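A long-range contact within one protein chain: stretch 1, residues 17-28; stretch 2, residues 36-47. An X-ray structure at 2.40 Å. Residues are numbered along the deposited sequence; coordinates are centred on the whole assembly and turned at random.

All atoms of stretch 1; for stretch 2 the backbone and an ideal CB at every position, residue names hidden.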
ATOM      1  N   GLN A  17      -7.698  -0.206  15.412  1.00 28.85           N
ATOM      2  CA  GLN A  17      -7.030  -1.316  16.082  1.00 28.24           C
ATOM      3  C   GLN A  17      -5.601  -1.493  15.591  1.00 26.76           C
ATOM      4  O   GLN A  17      -4.859  -2.323  16.114  1.00 31.48           O
ATOM      5  CB  GLN A  17      -7.803  -2.625  15.895  1.00 30.07           C
ATOM      6  CG  GLN A  17      -9.302  -2.476  15.789  1.00 28.63           C
ATOM      7  CD  GLN A  17      -9.992  -3.807  15.567  1.00 28.28           C
ATOM      8  OE1 GLN A  17     -10.173  -4.241  14.431  1.00 25.34           O
ATOM      9  NE2 GLN A  17     -10.382  -4.461  16.652  1.00 37.57           N
ATOM     10  N   LEU A  18      -5.227  -0.721  14.575  1.00 26.02           N
ATOM     11  CA  LEU A  18      -3.860  -0.744  14.074  1.00 28.18           C
ATOM     12  C   LEU A  18      -2.926  -0.102  15.098  1.00 30.62           C
ATOM     13  O   LEU A  18      -3.271   0.914  15.705  1.00 30.56           O
ATOM     14  CB  LEU A  18      -3.768  -0.034  12.719  1.00 21.48           C
ATOM     15  CG  LEU A  18      -4.299  -0.849  11.535  1.00 25.78           C
ATOM     16  CD1 LEU A  18      -4.568   0.017  10.309  1.00 27.05           C
ATOM     17  CD2 LEU A  18      -3.325  -1.961  11.198  1.00 25.79           C
ATOM     18  N   PRO A  19      -1.742  -0.703  15.299  1.00 29.37           N
ATOM     19  CA  PRO A  19      -0.732  -0.178  16.231  1.00 24.72           C
ATOM     20  C   PRO A  19      -0.307   1.235  15.838  1.00 25.53           C
ATOM     21  O   PRO A  19      -0.066   1.483  14.659  1.00 25.14           O
ATOM     22  CB  PRO A  19       0.446  -1.148  16.080  1.00 21.93           C
ATOM     23  CG  PRO A  19      -0.063  -2.323  15.320  1.00 22.05           C
ATOM     24  CD  PRO A  19      -1.319  -1.941  14.619  1.00 22.87           C
ATOM     25  N   PRO A  20      -0.233   2.156  16.814  1.00 36.62           N
ATOM     26  CA  PRO A  20      -0.014   3.584  16.543  1.00 28.99           C
ATOM     27  C   PRO A  20       1.268   3.908  15.773  1.00 30.64           C
ATOM     28  O   PRO A  20       1.307   4.930  15.085  1.00 35.26           O
ATOM     29  CB  PRO A  20       0.044   4.199  17.947  1.00 30.68           C
ATOM     30  CG  PRO A  20      -0.778   3.283  18.779  1.00 29.79           C
ATOM     31  CD  PRO A  20      -0.474   1.908  18.247  1.00 29.07           C
ATOM     32  N   LYS A  21       2.290   3.063  15.881  1.00 28.69           N
ATOM     33  CA  LYS A  21       3.550   3.306  15.184  1.00 33.43           C
ATOM     34  C   LYS A  21       3.433   3.047  13.683  1.00 37.32           C
ATOM     35  O   LYS A  21       4.393   3.244  12.934  1.00 35.66           O
ATOM     36  CB  LYS A  21       4.687   2.472  15.781  1.00 34.86           C
ATOM     37  CG  LYS A  21       5.136   2.902  17.164  1.00 49.26           C
ATOM     38  CD  LYS A  21       6.429   2.195  17.528  1.00 58.62           C
ATOM     39  CE  LYS A  21       7.053   2.794  18.770  1.00 59.70           C
ATOM     40  NZ  LYS A  21       8.442   3.230  18.459  1.00 57.36           N
ATOM     41  N   VAL A  22       2.259   2.593  13.254  1.00 32.37           N
ATOM     42  CA  VAL A  22       1.933   2.463  11.837  1.00 29.84           C
ATOM     43  C   VAL A  22       2.127   3.777  11.077  1.00 30.40           C
ATOM     44  O   VAL A  22       2.508   3.779   9.904  1.00 28.78           O
ATOM     45  CB  VAL A  22       0.479   1.935  11.667  1.00 23.43           C
ATOM     46  CG1 VAL A  22      -0.277   2.696  10.592  1.00 29.95           C
ATOM     47  CG2 VAL A  22       0.471   0.435  11.405  1.00 20.71           C
ATOM     48  N   ARG A  23       1.892   4.895  11.759  1.00 33.10           N
ATOM     49  CA  ARG A  23       1.970   6.208  11.124  1.00 34.47           C
ATOM     50  C   ARG A  23       3.368   6.608  10.659  1.00 37.82           C
ATOM     51  O   ARG A  23       3.527   7.615   9.965  1.00 38.71           O
ATOM     52  CB  ARG A  23       1.409   7.289  12.050  1.00 33.56           C
ATOM     53  CG  ARG A  23       2.231   7.593  13.291  1.00 41.68           C
ATOM     54  CD  ARG A  23       1.639   8.818  13.980  1.00 52.22           C
ATOM     55  NE  ARG A  23       0.350   8.516  14.596  1.00 65.88           N
ATOM     56  CZ  ARG A  23      -0.276   9.307  15.461  1.00 69.39           C
ATOM     57  NH1 ARG A  23      -1.447   8.945  15.965  1.00 68.72           N
ATOM     58  NH2 ARG A  23       0.259  10.469  15.808  1.00 66.81           N
ATOM     59  N   ASP A  24       4.378   5.833  11.043  1.00 32.81           N
ATOM     60  CA  ASP A  24       5.753   6.139  10.669  1.00 31.31           C
ATOM     61  C   ASP A  24       6.134   5.439   9.367  1.00 36.12           C
ATOM     62  O   ASP A  24       7.283   5.528   8.921  1.00 36.71           O
ATOM     63  CB  ASP A  24       6.723   5.747  11.791  1.00 38.35           C
ATOM     64  CG  ASP A  24       6.531   6.578  13.052  1.00 46.84           C
ATOM     65  OD1 ASP A  24       6.277   7.795  12.937  1.00 40.44           O
ATOM     66  OD2 ASP A  24       6.640   6.010  14.161  1.00 42.53           O
ATOM     67  N   MET A  25       5.170   4.736   8.773  1.00 35.70           N
ATOM     68  CA  MET A  25       5.388   4.014   7.520  1.00 31.06           C
ATOM     69  C   MET A  25       6.504   2.982   7.633  1.00 26.29           C
ATOM     70  O   MET A  25       7.254   2.764   6.682  1.00 29.50           O
ATOM     71  CB  MET A  25       5.651   4.981   6.355  1.00 30.59           C
ATOM     72  CG  MET A  25       4.426   5.252   5.497  1.00 39.20           C
ATOM     73  SD  MET A  25       4.645   6.599   4.321  1.00 48.51           S
ATOM     74  CE  MET A  25       3.515   7.797   5.027  1.00 31.43           C
ATOM     75  N   GLY A  26       6.603   2.338   8.791  1.00 22.68           N
ATOM     76  CA  GLY A  26       7.603   1.305   8.980  1.00 21.05           C
ATOM     77  C   GLY A  26       6.967  -0.045   9.234  1.00 18.86           C
ATOM     78  O   GLY A  26       5.767  -0.140   9.499  1.00 18.02           O
ATOM     79  N   ILE A  27       7.776  -1.095   9.142  1.00 17.37           N
ATOM     80  CA  ILE A  27       7.326  -2.447   9.444  1.00 17.13           C
ATOM     81  C   ILE A  27       6.984  -2.571  10.929  1.00 19.71           C
ATOM     82  O   ILE A  27       7.782  -2.197  11.791  1.00 20.25           O
ATOM     83  CB  ILE A  27       8.402  -3.489   9.064  1.00 14.31           C
ATOM     84  CG1 ILE A  27       8.644  -3.480   7.550  1.00 14.47           C
ATOM     85  CG2 ILE A  27       7.988  -4.876   9.514  1.00 11.30           C
ATOM     86  CD1 ILE A  27       9.750  -4.419   7.094  1.00 17.46           C
ATOM     87  N   VAL A  28       5.796  -3.089  11.227  1.00 17.68           N
ATOM     88  CA  VAL A  28       5.353  -3.238  12.610  1.00 20.01           C
ATOM     89  C   VAL A  28       4.928  -4.673  12.891  1.00 22.76           C
ATOM     90  O   VAL A  28       4.146  -5.253  12.133  1.00 22.18           O
ATOM     91  CB  VAL A  28       4.165  -2.295  12.922  1.00 19.37           C
ATOM     92  CG1 VAL A  28       3.610  -2.573  14.307  1.00 23.74           C
ATOM     93  CG2 VAL A  28       4.586  -0.843  12.806  1.00 18.46           C
ATOM     94  N   UNK A  36       1.620  -9.074  11.211  1.00 11.20           N
ATOM     95  CA  UNK A  36       2.641  -8.101  10.849  1.00 16.52           C
ATOM     96  C   UNK A  36       1.998  -7.058   9.937  1.00 16.74           C
ATOM     97  O   UNK A  36       1.070  -7.368   9.184  1.00 15.42           O
ATOM     98  CB  UNK A  36       3.835  -8.773  10.169  1.00 16.52           C
ATOM     99  N   UNK A  37       2.477  -5.821  10.017  1.00 13.35           N
ATOM    100  CA  UNK A  37       1.922  -4.731   9.220  1.00 13.78           C
ATOM    101  C   UNK A  37       2.994  -4.152   8.313  1.00 16.58           C
ATOM    102  O   UNK A  37       3.987  -3.598   8.784  1.00 17.14           O
ATOM    103  CB  UNK A  37       1.338  -3.640  10.120  1.00 13.78           C
ATOM    104  N   UNK A  38       2.792  -4.290   7.007  1.00 10.24           N
ATOM    105  CA  UNK A  38       3.800  -3.878   6.044  1.00 11.55           C
ATOM    106  C   UNK A  38       3.400  -2.585   5.343  1.00 13.48           C
ATOM    107  O   UNK A  38       2.255  -2.428   4.915  1.00 10.51           O
ATOM    108  CB  UNK A  38       4.033  -4.986   5.015  1.00 11.55           C
ATOM    109  N   UNK A  39       4.353  -1.652   5.227  1.00 13.91           N
ATOM    110  CA  UNK A  39       4.105  -0.352   4.599  1.00 13.87           C
ATOM    111  C   UNK A  39       4.186  -0.441   3.078  1.00 12.18           C
ATOM    112  O   UNK A  39       5.271  -0.623   2.523  1.00 12.22           O
ATOM    113  CB  UNK A  39       5.106   0.685   5.113  1.00 13.87           C
ATOM    114  N   UNK A  40       3.041  -0.327   2.416  1.00 13.28           N
ATOM    115  CA  UNK A  40       3.000  -0.412   0.962  1.00 12.02           C
ATOM    116  C   UNK A  40       2.364   0.832   0.350  1.00 10.52           C
ATOM    117  O   UNK A  40       1.147   1.029   0.433  1.00 12.66           O
ATOM    118  CB  UNK A  40       2.233  -1.662   0.526  1.00 12.02           C
ATOM    119  N   UNK A  41       3.207   1.662  -0.262  1.00 12.34           N
ATOM    120  CA  UNK A  41       2.776   2.870  -0.966  1.00 10.97           C
ATOM    121  C   UNK A  41       1.961   3.817  -0.090  1.00 15.93           C
ATOM    122  O   UNK A  41       0.962   4.389  -0.534  1.00 14.47           O
ATOM    123  CB  UNK A  41       1.953   2.483  -2.196  1.00 10.97           C
ATOM    124  N   UNK A  42       2.401   3.979   1.154  1.00 15.07           N
ATOM    125  CA  UNK A  42       1.782   4.932   2.054  1.00 16.49           C
ATOM    126  C   UNK A  42       0.660   4.316   2.859  1.00 15.34           C
ATOM    127  O   UNK A  42      -0.068   5.013   3.569  1.00 15.27           O
ATOM    128  CB  UNK A  42       1.254   6.133   1.266  1.00 16.49           C
ATOM    129  N   UNK A  43       0.519   3.000   2.748  1.00 12.06           N
ATOM    130  CA  UNK A  43      -0.578   2.305   3.398  1.00 15.55           C
ATOM    131  C   UNK A  43      -0.054   1.159   4.247  1.00 11.69           C
ATOM    132  O   UNK A  43       0.723   0.326   3.776  1.00 10.36           O
ATOM    133  CB  UNK A  43      -1.577   1.787   2.361  1.00 15.55           C
ATOM    134  N   UNK A  44      -0.483   1.117   5.514  1.00 13.73           N
ATOM    135  CA  UNK A  44      -0.154   0.025   6.433  1.00 13.24           C
ATOM    136  C   UNK A  44      -0.975  -1.216   6.122  1.00 12.05           C
ATOM    137  O   UNK A  44      -2.185  -1.221   6.355  1.00 13.26           O
ATOM    138  CB  UNK A  44      -0.386   0.456   7.883  1.00 13.24           C
ATOM    139  N   UNK A  45      -0.327  -2.258   5.612  1.00  8.39           N
ATOM    140  CA  UNK A  45      -1.051  -3.450   5.189  1.00  8.65           C
ATOM    141  C   UNK A  45      -0.783  -4.630   6.113  1.00  9.04           C
ATOM    142  O   UNK A  45       0.357  -5.074   6.252  1.00  7.77           O
ATOM    143  CB  UNK A  45      -0.671  -3.816   3.753  1.00  8.65           C
ATOM    144  N   UNK A  46      -1.847  -5.145   6.747  1.00  9.52           N
ATOM    145  CA  UNK A  46      -1.752  -6.281   7.668  1.00 10.95           C
ATOM    146  C   UNK A  46      -1.596  -7.603   6.932  1.00 11.50           C
ATOM    147  O   UNK A  46      -2.241  -7.808   5.904  1.00  7.85           O
ATOM    148  CB  UNK A  46      -2.989  -6.336   8.566  1.00 10.95           C
ATOM    149  N   UNK A  47      -0.746  -8.481   7.454  1.00  9.70           N
ATOM    150  CA  UNK A  47      -0.681  -9.860   6.989  1.00 12.07           C
ATOM    151  C   UNK A  47      -0.645 -10.781   8.201  1.00 10.53           C
ATOM    152  O   UNK A  47       0.235 -10.666   9.058  1.00 10.81           O
ATOM    153  CB  UNK A  47       0.538 -10.086   6.092  1.00 12.07           C
TER

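Stretch 2 forms a hairpin, its two strands joined by backbone hydrogen bonds between 36 and 47, 38 and 45, and 40 and 43, and stretch 1 lies across it, meeting the first strand edge to edge at V28.

At position 36 the CA-to-CB bond runs sideways, with the ideal CB 4.0 Å from V28 O. The extended backbone would accept many residues, β-branched ones among them. It is I36, whose CA makes a CA-H...O contact of 3.5 Å with V28 O.

Position 37 pairs with V28 in an antiparallel bridge: V28 N donates to the O of 37 at 3.1 Å, and the N of 37 to V28 O at 2.8 Å. Its CB leaves on the same face as that of V28, 4.4 Å from V22 CG2 and 5.1 Å from L18 CD2. Nothing polar in these side chains offers a partner, so a compact apolar residue suits, such as valine, isoleucine or leucine. V37 is deposited. Its CG1 lies 3.7 Å from V22 CG2 and its CG2 4.3 Å from L18 CD2, while its CB sits 4.2 Å from V28 CB.

At 38 the CB points away, 5.5 Å from I27 CG1, so stretch 1 constrains it little; a long apolar chain could still reach back. L38 does so, bringing CD2 to 4.1 Å from I27 CG2.

Position 39 points toward stretch 1, its ideal CB just 3.4 Å from M25 O. Its N makes no hydrogen bond within the hairpin or to stretch 1, and phi is -82°, so proline fits, as would a small residue. P39 packs its CG 3.9 Å from G26 C and its CD 3.8 Å from I27 CG1.

Positions 40 and 41 point away, leaving the choice open as far as stretch 1 is concerned; they are I40 and M41. At 42, phi/psi of 90/8 would jam a CB against the preceding carbonyl, which calls for glycine. G42 leaves its CA 4.0 Å from M25 SD.

Position 44 faces V22 and L18, its ideal CB 3.5 Å from V22 CG1. A compact apolar side chain is favoured, and phi of -76° admits proline. P44 sets its CB 3.5 Å from V22 CG1 and its CG 4.4 Å from L18 CD1.

At 46 the CA-to-CB bond runs sideways, with the ideal CB 5.1 Å from L18 CD2, and a modest apolar group suits; P46 CG reaches 4.3 Å from L18 CD2. Positions 43 and 45 point away and 47 is out of reach; they are R43, bonded elsewhere in the structure, V45 and F47.

Stretch 2 (36-47) IVLPIMGRPVPF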
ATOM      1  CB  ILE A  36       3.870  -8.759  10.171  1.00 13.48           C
ATOM      2  CG1 ILE A  36       3.554  -9.169   8.730  1.00 13.11           C
ATOM      3  CG2 ILE A  36       4.331  -9.968  10.969  1.00 15.92           C
ATOM      4  CD1 ILE A  36       4.773  -9.632   7.942  1.00 16.12           C
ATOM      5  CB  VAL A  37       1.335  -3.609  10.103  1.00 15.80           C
ATOM      6  CG1 VAL A  37       0.713  -2.528   9.234  1.00 11.18           C
ATOM      7  CG2 VAL A  37       0.313  -4.170  11.076  1.00  9.50           C
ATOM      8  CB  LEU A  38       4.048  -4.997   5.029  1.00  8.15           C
ATOM      9  CG  LEU A  38       4.303  -6.355   5.687  1.00 16.41           C
ATOM     10  CD1 LEU A  38       4.442  -7.473   4.671  1.00 10.16           C
ATOM     11  CD2 LEU A  38       5.538  -6.279   6.566  1.00 15.57           C
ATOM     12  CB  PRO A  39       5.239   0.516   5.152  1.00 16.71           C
ATOM     13  CG  PRO A  39       6.358  -0.450   5.408  1.00 14.10           C
ATOM     14  CD  PRO A  39       5.707  -1.748   5.809  1.00 17.12           C
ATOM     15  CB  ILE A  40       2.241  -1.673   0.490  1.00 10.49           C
ATOM     16  CG1 ILE A  40       2.874  -2.930   1.094  1.00 10.78           C
ATOM     17  CG2 ILE A  40       2.241  -1.771  -1.030  1.00  6.61           C
ATOM     18  CD1 ILE A  40       2.125  -4.218   0.789  1.00  7.18           C
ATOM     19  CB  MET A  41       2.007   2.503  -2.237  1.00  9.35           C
ATOM     20  CG  MET A  41       2.854   1.735  -3.243  1.00 11.97           C
ATOM     21  SD  MET A  41       4.184   2.739  -3.936  1.00 18.97           S
ATOM     22  CE  MET A  41       5.371   1.479  -4.415  1.00  5.29           C
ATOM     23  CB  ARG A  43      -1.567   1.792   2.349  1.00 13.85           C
ATOM     24  CG  ARG A  43      -2.715   0.967   2.912  1.00 19.21           C
ATOM     25  CD  ARG A  43      -3.795   0.748   1.862  1.00 14.33           C
ATOM     26  NE  ARG A  43      -4.248   2.014   1.290  1.00 19.77           N
ATOM     27  CZ  ARG A  43      -5.094   2.848   1.886  1.00 20.35           C
ATOM     28  NH1 ARG A  43      -5.593   2.555   3.080  1.00 17.65           N
ATOM     29  NH2 ARG A  43      -5.445   3.978   1.288  1.00 12.50           N
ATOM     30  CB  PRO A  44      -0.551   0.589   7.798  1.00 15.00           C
ATOM     31  CG  PRO A  44      -1.605   1.616   7.497  1.00 18.44           C
ATOM     32  CD  PRO A  44      -1.261   2.190   6.160  1.00 17.24           C
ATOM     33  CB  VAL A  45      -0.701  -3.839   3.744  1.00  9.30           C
ATOM     34  CG1 VAL A  45      -1.532  -5.033   3.306  1.00  5.80           C
ATOM     35  CG2 VAL A  45      -0.927  -2.660   2.811  1.00 13.17           C
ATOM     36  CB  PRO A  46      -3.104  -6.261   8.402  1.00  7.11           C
ATOM     37  CG  PRO A  46      -3.735  -4.939   8.066  1.00  9.10           C
ATOM     38  CD  PRO A  46      -3.202  -4.567   6.724  1.00  8.62           C
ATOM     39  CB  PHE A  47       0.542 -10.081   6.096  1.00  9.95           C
ATOM     40  CG  PHE A  47       0.431  -9.439   4.740  1.00 13.27           C
ATOM     41  CD1 PHE A  47      -0.244 -10.081   3.708  1.00 10.86           C
ATOM     42  CD2 PHE A  47       1.001  -8.198   4.493  1.00 10.32           C
ATOM     43  CE1 PHE A  47      -0.348  -9.497   2.453  1.00 10.99           C
ATOM     44  CE2 PHE A  47       0.901  -7.607   3.240  1.00  7.83           C
ATOM     45  CZ  PHE A  47       0.224  -8.258   2.220  1.00  9.77           C
TER
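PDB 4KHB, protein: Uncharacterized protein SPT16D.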